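Local coordinates for spindle assembly checkpoint serine/threonine-protein kinase BUB1 (Saccharomyces cerevisiae, PDB 3ESL) that phosphorylates BUB3 and takes part in the checkpoint delaying anaphase until chromosomes are bioriented, here represented by its conserved N-terminal all-helical domain, at residues A[27-32]-A[68-73]; A[58-63]-A[84-89]; A[78-83]-A[114-119]. One frame throughout, in Å; residues are numbered along the deposited sequence.

Contact 1 of 3, residues A[27-32]-A[68-73]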
loop_
_atom_site.group_PDB
_atom_site.type_symbol
_atom_site.label_atom_id
_atom_site.label_comp_id
_atom_site.label_asym_id
_atom_site.label_seq_id
_atom_site.Cartn_x
_atom_site.Cartn_y
_atom_site.Cartn_z
ATOM N N ASP A 27 -6.414 -21.964 -0.081
ATOM C CA ASP A 27 -7.439 -21.165 0.629
ATOM C C ASP A 27 -6.923 -19.754 0.863
ATOM O O ASP A 27 -7.684 -18.787 0.789
ATOM C CB ASP A 27 -7.775 -21.790 1.977
ATOM C CG ASP A 27 -8.438 -23.138 1.828
ATOM O OD1 ASP A 27 -9.403 -23.211 1.047
ATOM O OD2 ASP A 27 -7.952 -24.109 2.451
ATOM N N ASP A 28 -5.632 -19.646 1.164
ATOM C CA ASP A 28 -5.012 -18.349 1.487
ATOM C C ASP A 28 -3.775 -18.117 0.605
ATOM O O ASP A 28 -2.643 -18.147 1.083
ATOM C CB ASP A 28 -4.644 -18.338 2.985
ATOM C CG ASP A 28 -4.287 -16.941 3.529
ATOM O OD1 ASP A 28 -4.554 -15.897 2.898
ATOM O OD2 ASP A 28 -3.709 -16.917 4.630
ATOM N N PRO A 29 -3.996 -17.846 -0.695
ATOM C CA PRO A 29 -2.856 -17.653 -1.597
ATOM C C PRO A 29 -1.966 -16.472 -1.155
ATOM O O PRO A 29 -0.749 -16.466 -1.412
ATOM C CB PRO A 29 -3.526 -17.373 -2.941
ATOM C CG PRO A 29 -4.921 -16.838 -2.569
ATOM C CD PRO A 29 -5.290 -17.662 -1.383
ATOM N N LEU A 30 -2.552 -15.490 -0.470
ATOM C CA LEU A 30 -1.752 -14.358 0.026
ATOM C C LEU A 30 -0.600 -14.839 0.925
ATOM O O LEU A 30 0.501 -14.275 0.890
ATOM C CB LEU A 30 -2.637 -13.370 0.799
ATOM C CG LEU A 30 -1.919 -12.129 1.349
ATOM C CD1 LEU A 30 -1.211 -11.368 0.238
ATOM C CD2 LEU A 30 -2.930 -11.227 2.052
ATOM N N ASP A 31 -0.844 -15.886 1.706
ATOM C CA ASP A 31 0.172 -16.404 2.630
ATOM C C ASP A 31 1.432 -16.873 1.907
ATOM O O ASP A 31 2.529 -16.653 2.400
ATOM C CB ASP A 31 -0.402 -17.526 3.491
ATOM C CG ASP A 31 0.511 -17.902 4.638
ATOM O OD1 ASP A 31 0.855 -17.002 5.436
ATOM O OD2 ASP A 31 0.883 -19.100 4.721
ATOM N N LEU A 32 1.273 -17.469 0.726
ATOM C CA LEU A 32 2.438 -17.956 -0.030
ATOM C C LEU A 32 3.254 -16.760 -0.541
ATOM O O LEU A 32 4.481 -16.740 -0.406
ATOM C CB LEU A 32 2.014 -18.900 -1.169
ATOM C CG LEU A 32 3.135 -19.357 -2.127
ATOM C CD1 LEU A 32 4.266 -20.077 -1.395
ATOM C CD2 LEU A 32 2.547 -20.237 -3.250
ATOM N N GLN A 68 -5.595 -8.635 -6.103
ATOM C CA GLN A 68 -6.425 -7.405 -6.149
ATOM C C GLN A 68 -7.907 -7.584 -6.512
ATOM O O GLN A 68 -8.755 -6.833 -6.022
ATOM C CB GLN A 68 -5.823 -6.335 -7.065
ATOM C CG GLN A 68 -5.791 -6.720 -8.560
ATOM C CD GLN A 68 -5.382 -5.581 -9.482
ATOM O OE1 GLN A 68 -5.167 -5.787 -10.686
ATOM N NE2 GLN A 68 -5.269 -4.380 -8.930
ATOM N N ASP A 69 -8.213 -8.537 -7.376
ATOM C CA ASP A 69 -9.604 -8.680 -7.828
ATOM C C ASP A 69 -10.392 -9.693 -6.992
ATOM O O ASP A 69 -11.603 -9.864 -7.195
ATOM C CB ASP A 69 -9.686 -8.979 -9.333
ATOM C CG ASP A 69 -9.388 -7.749 -10.204
ATOM O OD1 ASP A 69 -9.829 -6.629 -9.861
ATOM O OD2 ASP A 69 -8.726 -7.910 -11.248
ATOM N N MET A 70 -9.703 -10.335 -6.039
ATOM C CA MET A 70 -10.350 -11.182 -5.046
ATOM C C MET A 70 -10.965 -10.275 -3.986
ATOM O O MET A 70 -10.250 -9.742 -3.110
ATOM C CB MET A 70 -9.348 -12.141 -4.396
ATOM C CG MET A 70 -8.779 -13.185 -5.338
ATOM S SD MET A 70 -7.606 -14.244 -4.479
ATOM C CE MET A 70 -7.201 -15.412 -5.770
ATOM N N GLU A 71 -12.283 -10.114 -4.068
ATOM C CA GLU A 71 -13.038 -9.227 -3.181
ATOM C C GLU A 71 -12.891 -9.596 -1.711
ATOM O O GLU A 71 -12.996 -8.733 -0.829
ATOM C CB GLU A 71 -14.520 -9.224 -3.568
ATOM C CG GLU A 71 -14.805 -8.558 -4.908
ATOM C CD GLU A 71 -16.284 -8.538 -5.258
ATOM O OE1 GLU A 71 -16.859 -9.621 -5.518
ATOM O OE2 GLU A 71 -16.865 -7.434 -5.288
ATOM N N THR A 72 -12.651 -10.881 -1.454
ATOM C CA THR A 72 -12.526 -11.384 -0.087
ATOM C C THR A 72 -11.326 -10.757 0.635
ATOM O O THR A 72 -11.337 -10.667 1.857
ATOM C CB THR A 72 -12.404 -12.920 -0.013
ATOM O OG1 THR A 72 -11.147 -13.329 -0.563
ATOM C CG2 THR A 72 -13.569 -13.634 -0.749
ATOM N N TYR A 73 -10.301 -10.358 -0.124
ATOM C CA TYR A 73 -9.080 -9.763 0.461
ATOM C C TYR A 73 -9.105 -8.233 0.597
ATOM O O TYR A 73 -8.137 -7.627 1.110
ATOM C CB TYR A 73 -7.883 -10.169 -0.393
ATOM C CG TYR A 73 -7.338 -11.547 -0.116
ATOM C CD1 TYR A 73 -6.645 -11.823 1.071
ATOM C CD2 TYR A 73 -7.471 -12.574 -1.058
ATOM C CE1 TYR A 73 -6.115 -13.081 1.318
ATOM C CE2 TYR A 73 -6.920 -13.820 -0.829
ATOM C CZ TYR A 73 -6.252 -14.071 0.352
ATOM O OH TYR A 73 -5.713 -15.300 0.587
#
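Asp28 and Tyr73 meet through their first torsions: in Asp28, CG stands anti to the backbone N (chi1 -167°), while in Tyr73, CG lies beside the backbone N and anti to the carbonyl carbon (chi1 -81°). With CG so placed, the Tyr73 ring points at the start of helix 29-47, where Tyr73 OH donates a hydrogen bond to Asp28 OD1 across 2.7 Å. The acceptor uses its anti lone pair, turned from the other carboxylate oxygen, and carboxylate and ring are nearly coplanar, 20° apart. The same phenol oxygen receives a weak hydrogen bond from Leu30 N, at 3.3 Å from Tyr73 OH. One firm bond and one weak one thus hold this hydroxyl, and Pro29 CD presses against it at 3.1 Å from Tyr73 OH.

Apolar groups flank the ring obliquely. Leu30 CB lies 3.5 Å from Tyr73 CE1, with Leu30 CD2 beside the same ring carbon, and Pro29 CG approaches Tyr73 CE2 at 4.0 Å. From the Tyr73 segment, the extended Met70 side chain also brings CE to 4.2 Å from Pro29 CG. Asp28 OD2 in turn forms a salt bridge with Arg78 of helix 77-90, a neighbour likely to favour the ionised carboxylate. Ile67 of helix 49-67 touches both Pro29 and Tyr73.

The general lesson is that a loop can be tied to a helix start by one hydroxyl that both donates and accepts, with apolar groups beside its ring: here the loop after helix 49-67 returns to the first turn of helix 29-47, within the TPR-like, all-helical N-terminal domain.

Contact 2 of 3, residues A[58-63]-A[84-89]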
loop_
_atom_site.group_PDB
_atom_site.type_symbol
_atom_site.label_atom_id
_atom_site.label_comp_id
_atom_site.label_asym_id
_atom_site.label_seq_id
_atom_site.Cartn_x
_atom_site.Cartn_y
_atom_site.Cartn_z
ATOM N N SER A 58 9.365 -7.249 -8.201
ATOM C CA SER A 58 8.562 -8.110 -9.084
ATOM C C SER A 58 7.569 -9.000 -8.340
ATOM O O SER A 58 6.431 -9.184 -8.783
ATOM C CB SER A 58 9.480 -8.967 -9.966
ATOM O OG SER A 58 8.772 -10.061 -10.526
ATOM N N THR A 59 8.002 -9.554 -7.213
ATOM C CA THR A 59 7.165 -10.438 -6.419
ATOM C C THR A 59 6.021 -9.641 -5.797
ATOM O O THR A 59 4.883 -10.123 -5.765
ATOM C CB THR A 59 7.988 -11.183 -5.356
ATOM O OG1 THR A 59 9.010 -11.935 -6.029
ATOM C CG2 THR A 59 7.113 -12.161 -4.593
ATOM N N MET A 60 6.324 -8.439 -5.325
ATOM C CA MET A 60 5.299 -7.616 -4.674
ATOM C C MET A 60 4.255 -7.222 -5.727
ATOM O O MET A 60 3.054 -7.249 -5.466
ATOM C CB MET A 60 5.917 -6.387 -4.017
ATOM C CG MET A 60 6.735 -6.728 -2.785
ATOM S SD MET A 60 7.410 -5.256 -2.012
ATOM C CE MET A 60 5.933 -4.588 -1.290
ATOM N N GLU A 61 4.724 -6.883 -6.928
ATOM C CA GLU A 61 3.813 -6.521 -8.015
ATOM C C GLU A 61 2.929 -7.710 -8.396
ATOM O O GLU A 61 1.710 -7.550 -8.578
ATOM C CB GLU A 61 4.595 -6.000 -9.225
ATOM C CG GLU A 61 5.252 -4.678 -8.957
ATOM C CD GLU A 61 5.956 -4.116 -10.177
ATOM O OE1 GLU A 61 5.920 -4.777 -11.239
ATOM O OE2 GLU A 61 6.528 -3.015 -10.051
ATOM N N ARG A 62 3.532 -8.891 -8.514
ATOM C CA ARG A 62 2.775 -10.119 -8.786
ATOM C C ARG A 62 1.701 -10.348 -7.728
ATOM O O ARG A 62 0.549 -10.663 -8.055
ATOM C CB ARG A 62 3.707 -11.333 -8.859
ATOM C CG ARG A 62 4.443 -11.464 -10.177
ATOM C CD ARG A 62 5.477 -12.584 -10.101
ATOM N NE ARG A 62 4.889 -13.901 -10.332
ATOM C CZ ARG A 62 5.593 -15.032 -10.353
ATOM N NH1 ARG A 62 6.894 -14.997 -10.145
ATOM N NH2 ARG A 62 4.995 -16.195 -10.580
ATOM N N CYS A 63 2.084 -10.177 -6.464
ATOM C CA CYS A 63 1.148 -10.350 -5.346
ATOM C C CYS A 63 -0.045 -9.397 -5.490
ATOM O O CYS A 63 -1.209 -9.815 -5.440
ATOM C CB CYS A 63 1.871 -10.080 -4.031
ATOM S SG CYS A 63 0.758 -10.115 -2.615
ATOM N N ILE A 84 1.122 -0.667 1.076
ATOM C CA ILE A 84 1.840 0.441 1.721
ATOM C C ILE A 84 3.364 0.225 1.707
ATOM O O ILE A 84 4.120 1.184 1.522
ATOM C CB ILE A 84 1.265 0.763 3.128
ATOM C CG1 ILE A 84 -0.207 1.158 2.995
ATOM C CG2 ILE A 84 2.063 1.888 3.815
ATOM C CD1 ILE A 84 -0.970 1.179 4.292
ATOM N N TRP A 85 3.809 -1.024 1.854
ATOM C CA TRP A 85 5.238 -1.337 1.718
ATOM C C TRP A 85 5.711 -1.029 0.308
ATOM O O TRP A 85 6.781 -0.463 0.117
ATOM C CB TRP A 85 5.538 -2.785 2.088
ATOM C CG TRP A 85 5.831 -2.938 3.568
ATOM C CD1 TRP A 85 5.016 -3.482 4.515
ATOM C CD2 TRP A 85 7.025 -2.522 4.256
ATOM N NE1 TRP A 85 5.624 -3.438 5.754
ATOM C CE2 TRP A 85 6.859 -2.854 5.621
ATOM C CE3 TRP A 85 8.221 -1.908 3.848
ATOM C CZ2 TRP A 85 7.846 -2.590 6.586
ATOM C CZ3 TRP A 85 9.205 -1.647 4.809
ATOM C CH2 TRP A 85 9.008 -1.993 6.158
ATOM N N TYR A 86 4.881 -1.371 -0.674
ATOM C CA TYR A 86 5.234 -1.097 -2.065
ATOM C C TYR A 86 5.428 0.394 -2.314
ATOM O O TYR A 86 6.433 0.815 -2.888
ATOM C CB TYR A 86 4.221 -1.674 -3.063
ATOM C CG TYR A 86 4.727 -1.545 -4.484
ATOM C CD1 TYR A 86 5.503 -2.556 -5.056
ATOM C CD2 TYR A 86 4.500 -0.392 -5.227
ATOM C CE1 TYR A 86 6.014 -2.432 -6.336
ATOM C CE2 TYR A 86 5.014 -0.261 -6.516
ATOM C CZ TYR A 86 5.743 -1.283 -7.064
ATOM O OH TYR A 86 6.235 -1.143 -8.327
ATOM N N ILE A 87 4.451 1.185 -1.896
ATOM C CA ILE A 87 4.512 2.630 -2.066
ATOM C C ILE A 87 5.770 3.188 -1.392
ATOM O O ILE A 87 6.497 3.972 -1.994
ATOM C CB ILE A 87 3.231 3.294 -1.518
ATOM C CG1 ILE A 87 2.005 2.878 -2.355
ATOM C CG2 ILE A 87 3.357 4.831 -1.479
ATOM C CD1 ILE A 87 0.677 3.088 -1.613
ATOM N N ASN A 88 6.025 2.754 -0.160
ATOM C CA ASN A 88 7.156 3.284 0.625
ATOM C C ASN A 88 8.529 2.888 0.071
ATOM O O ASN A 88 9.467 3.691 0.084
ATOM C CB ASN A 88 7.056 2.835 2.088
ATOM C CG ASN A 88 5.876 3.452 2.833
ATOM O OD1 ASN A 88 5.323 4.474 2.437
ATOM N ND2 ASN A 88 5.498 2.821 3.942
ATOM N N LEU A 89 8.654 1.648 -0.391
ATOM C CA LEU A 89 9.923 1.135 -0.900
ATOM C C LEU A 89 10.241 1.625 -2.309
ATOM O O LEU A 89 11.400 1.930 -2.620
ATOM C CB LEU A 89 9.922 -0.388 -0.895
ATOM C CG LEU A 89 9.950 -1.077 0.467
ATOM C CD1 LEU A 89 9.764 -2.559 0.237
ATOM C CD2 LEU A 89 11.268 -0.793 1.202
#
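The contact of Met60 and Glu61 with Tyr86 is a mixed apolar and polar interface between helices 49-67 and 77-90, which run roughly antiparallel in the TPR-like helical array. The local axes approach to 10.7 Å at an angle of 142° between their directions. Met60 supplies the apolar half: its chain bends at chi3 (73°), which places CE against the backbone of the other helix, 3.4 Å from Tyr86 N, and also 3.8 Å from Trp85 CB. Leu89 CD1 lies 4.2 Å from Met60 SD.

Glu61 supplies the polar half. Its CG lies 3.5 Å from Tyr86 CE1, and the carboxylate continues to the end of the ring, where Tyr86 OH donates to Glu61 OE2 over 2.6 Å. The hydroxyl arrives on the anti side, 15° out of the carboxylate plane. A phenylalanine in place of Tyr86 would probably leave Glu61 OE2 without this short bond and its carboxylate freer to turn. Tyr86 OH is also hydrogen-bonded to Arg57 NE, and the Tyr86 ring stacks with Phe194 of helix 193-200.

Chemically, the phenol joins a carboxylate to a guanidinium group; Arg57 also forms a long, weak ion pair with Glu61, so the glutamate charge is likely to be partly balanced where the helices meet.

Contact 3 of 3, residues A[78-83]-A[114-119]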
loop_
_atom_site.group_PDB
_atom_site.type_symbol
_atom_site.label_atom_id
_atom_site.label_comp_id
_atom_site.label_asym_id
_atom_site.label_seq_id
_atom_site.Cartn_x
_atom_site.Cartn_y
_atom_site.Cartn_z
ATOM N N ARG A 78 -3.227 -7.681 6.089
ATOM C CA ARG A 78 -1.961 -8.166 5.518
ATOM C C ARG A 78 -1.781 -7.677 4.083
ATOM O O ARG A 78 -0.675 -7.284 3.685
ATOM C CB ARG A 78 -1.908 -9.689 5.533
ATOM C CG ARG A 78 -2.093 -10.304 6.906
ATOM C CD ARG A 78 -2.245 -11.829 6.799
ATOM N NE ARG A 78 -3.436 -12.201 6.020
ATOM C CZ ARG A 78 -3.628 -13.398 5.467
ATOM N NH1 ARG A 78 -2.711 -14.352 5.597
ATOM N NH2 ARG A 78 -4.733 -13.642 4.779
ATOM N N PHE A 79 -2.868 -7.713 3.310
ATOM C CA PHE A 79 -2.856 -7.237 1.930
ATOM C C PHE A 79 -2.606 -5.723 1.883
ATOM O O PHE A 79 -1.770 -5.232 1.114
ATOM C CB PHE A 79 -4.184 -7.577 1.261
ATOM C CG PHE A 79 -4.197 -7.360 -0.228
ATOM C CD1 PHE A 79 -3.115 -7.747 -1.033
ATOM C CD2 PHE A 79 -5.332 -6.827 -0.838
ATOM C CE1 PHE A 79 -3.162 -7.550 -2.442
ATOM C CE2 PHE A 79 -5.377 -6.626 -2.228
ATOM C CZ PHE A 79 -4.298 -7.000 -3.024
ATOM N N LEU A 80 -3.334 -4.984 2.714
ATOM C CA LEU A 80 -3.116 -3.535 2.810
ATOM C C LEU A 80 -1.642 -3.211 3.050
ATOM O O LEU A 80 -1.091 -2.310 2.424
ATOM C CB LEU A 80 -3.995 -2.923 3.902
ATOM C CG LEU A 80 -3.769 -1.414 4.079
ATOM C CD1 LEU A 80 -3.989 -0.662 2.760
ATOM C CD2 LEU A 80 -4.663 -0.855 5.201
ATOM N N LYS A 81 -0.998 -3.947 3.950
ATOM C CA LYS A 81 0.385 -3.649 4.287
ATOM C C LYS A 81 1.316 -3.823 3.093
ATOM O O LYS A 81 2.279 -3.085 2.961
ATOM C CB LYS A 81 0.845 -4.454 5.499
ATOM C CG LYS A 81 0.237 -3.955 6.815
ATOM C CD LYS A 81 0.785 -4.774 7.989
ATOM C CE LYS A 81 -0.128 -4.693 9.200
ATOM N NZ LYS A 81 -0.038 -3.379 9.904
ATOM N N ILE A 82 1.016 -4.785 2.220
ATOM C CA ILE A 82 1.826 -4.982 1.015
ATOM C C ILE A 82 1.744 -3.749 0.115
ATOM O O ILE A 82 2.774 -3.280 -0.368
ATOM C CB ILE A 82 1.450 -6.274 0.251
ATOM C CG1 ILE A 82 1.546 -7.474 1.194
ATOM C CG2 ILE A 82 2.382 -6.481 -0.964
ATOM C CD1 ILE A 82 0.870 -8.718 0.673
ATOM N N TRP A 83 0.533 -3.206 -0.072
ATOM C CA TRP A 83 0.367 -1.969 -0.840
ATOM C C TRP A 83 1.207 -0.848 -0.237
ATOM O O TRP A 83 1.927 -0.169 -0.956
ATOM C CB TRP A 83 -1.085 -1.505 -0.891
ATOM C CG TRP A 83 -1.948 -2.349 -1.776
ATOM C CD1 TRP A 83 -2.683 -3.419 -1.402
ATOM C CD2 TRP A 83 -2.156 -2.181 -3.185
ATOM N NE1 TRP A 83 -3.350 -3.944 -2.485
ATOM C CE2 TRP A 83 -3.050 -3.200 -3.594
ATOM C CE3 TRP A 83 -1.680 -1.266 -4.139
ATOM C CZ2 TRP A 83 -3.473 -3.342 -4.919
ATOM C CZ3 TRP A 83 -2.109 -1.401 -5.473
ATOM C CH2 TRP A 83 -2.994 -2.434 -5.842
ATOM N N LEU A 114 -10.169 0.061 6.794
ATOM C CA LEU A 114 -9.036 -0.022 7.721
ATOM C C LEU A 114 -8.406 1.338 8.020
ATOM O O LEU A 114 -8.047 2.074 7.093
ATOM C CB LEU A 114 -7.955 -0.964 7.160
ATOM C CG LEU A 114 -8.434 -2.408 6.936
ATOM C CD1 LEU A 114 -7.342 -3.204 6.260
ATOM C CD2 LEU A 114 -8.848 -3.059 8.275
ATOM N N SER A 115 -8.239 1.641 9.311
ATOM C CA SER A 115 -7.633 2.914 9.746
ATOM C C SER A 115 -6.276 3.192 9.101
ATOM O O SER A 115 -5.970 4.332 8.745
ATOM C CB SER A 115 -7.481 2.948 11.270
ATOM O OG SER A 115 -8.744 2.944 11.889
ATOM N N LEU A 116 -5.454 2.154 8.973
ATOM C CA LEU A 116 -4.128 2.290 8.401
ATOM C C LEU A 116 -4.159 2.943 7.024
ATOM O O LEU A 116 -3.274 3.739 6.699
ATOM C CB LEU A 116 -3.441 0.921 8.335
ATOM C CG LEU A 116 -1.993 0.939 7.819
ATOM C CD1 LEU A 116 -1.094 1.752 8.726
ATOM C CD2 LEU A 116 -1.486 -0.475 7.650
ATOM N N PHE A 117 -5.178 2.616 6.229
ATOM C CA PHE A 117 -5.277 3.167 4.879
ATOM C C PHE A 117 -5.363 4.690 4.961
ATOM O O PHE A 117 -4.595 5.414 4.312
ATOM C CB PHE A 117 -6.487 2.602 4.134
ATOM C CG PHE A 117 -6.760 3.292 2.818
ATOM C CD1 PHE A 117 -6.085 2.909 1.664
ATOM C CD2 PHE A 117 -7.675 4.350 2.741
ATOM C CE1 PHE A 117 -6.324 3.568 0.442
ATOM C CE2 PHE A 117 -7.922 5.009 1.524
ATOM C CZ PHE A 117 -7.247 4.610 0.371
ATOM N N TYR A 118 -6.288 5.164 5.787
ATOM C CA TYR A 118 -6.501 6.608 5.914
ATOM C C TYR A 118 -5.323 7.300 6.565
ATOM O O TYR A 118 -4.950 8.409 6.151
ATOM C CB TYR A 118 -7.797 6.873 6.672
ATOM C CG TYR A 118 -8.978 6.320 5.929
ATOM C CD1 TYR A 118 -9.635 7.069 4.949
ATOM C CD2 TYR A 118 -9.434 5.025 6.186
ATOM C CE1 TYR A 118 -10.718 6.532 4.250
ATOM C CE2 TYR A 118 -10.512 4.490 5.494
ATOM C CZ TYR A 118 -11.148 5.244 4.535
ATOM O OH TYR A 118 -12.211 4.704 3.856
ATOM N N GLU A 119 -4.725 6.655 7.568
ATOM C CA GLU A 119 -3.527 7.220 8.230
ATOM C C GLU A 119 -2.366 7.440 7.258
ATOM O O GLU A 119 -1.750 8.516 7.227
ATOM C CB GLU A 119 -3.084 6.334 9.400
ATOM C CG GLU A 119 -4.097 6.328 10.545
ATOM C CD GLU A 119 -3.812 5.272 11.608
ATOM O OE1 GLU A 119 -3.274 4.193 11.267
ATOM O OE2 GLU A 119 -4.136 5.524 12.794
#
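Leu114 and Leu116 close on Leu80 where helices 77-90 and 115-127 lie nearly parallel in the TPR-like helical stack, their local axes 10.5 Å apart and inclined by 18°. The case illustrates how one leucine can meet several residues of a neighbouring helix. Leu114, at the N-cap position, turns its CD1 to 3.7 Å from Leu80 CD2, and the two side chains slide past each other in opposite directions.

Leu116, in the first turn, rests its CB 3.8 Å from Leu80 CD2, while its CD2 lies 4.0 Å from Lys81 CG. The Leu116 and Lys81 side chains cross at about a right angle, and Lys81 bends at chi4 (-75°), with NZ also beside the Leu116 methyl.

Phe117 offers first its backbone: Leu80 CD2 sits 3.7 Å from Phe117 N, so this one methyl touches three residues of segment 114-119. Leu80 CB points toward that segment, and CG, anti to the backbone N (chi1 178°), continues that way. Met105 of helix 95-108 also touches Leu80, bringing in the helix that lies between the two in sequence. The other methyl, Leu80 CD1, lies at the edge of the Phe117 ring, near its plane and 4.3 Å from Phe117 CD1.

The three contacts grade from loop to interior. Contact 1 lies farthest from the centre of the chain and ties a loop to a helix start; contact 3 is the most central and is buried, without a polar bond between its segments. Contacts 1 and 2 are partly buried, and each combines a tyrosine-carboxylate bond with apolar packing, whereas the buried contact is built mainly on leucines. Contacts 2 and 3 share helix 77-90, which faces helix 49-67 in an antiparallel sense and helix 115-127 in a parallel one. Arg78, the salt-bridge partner of Asp28, belongs to contact 3, and Leu30 of contact 1 packs its CD1 on Cys63 SG and Ile82 CD1.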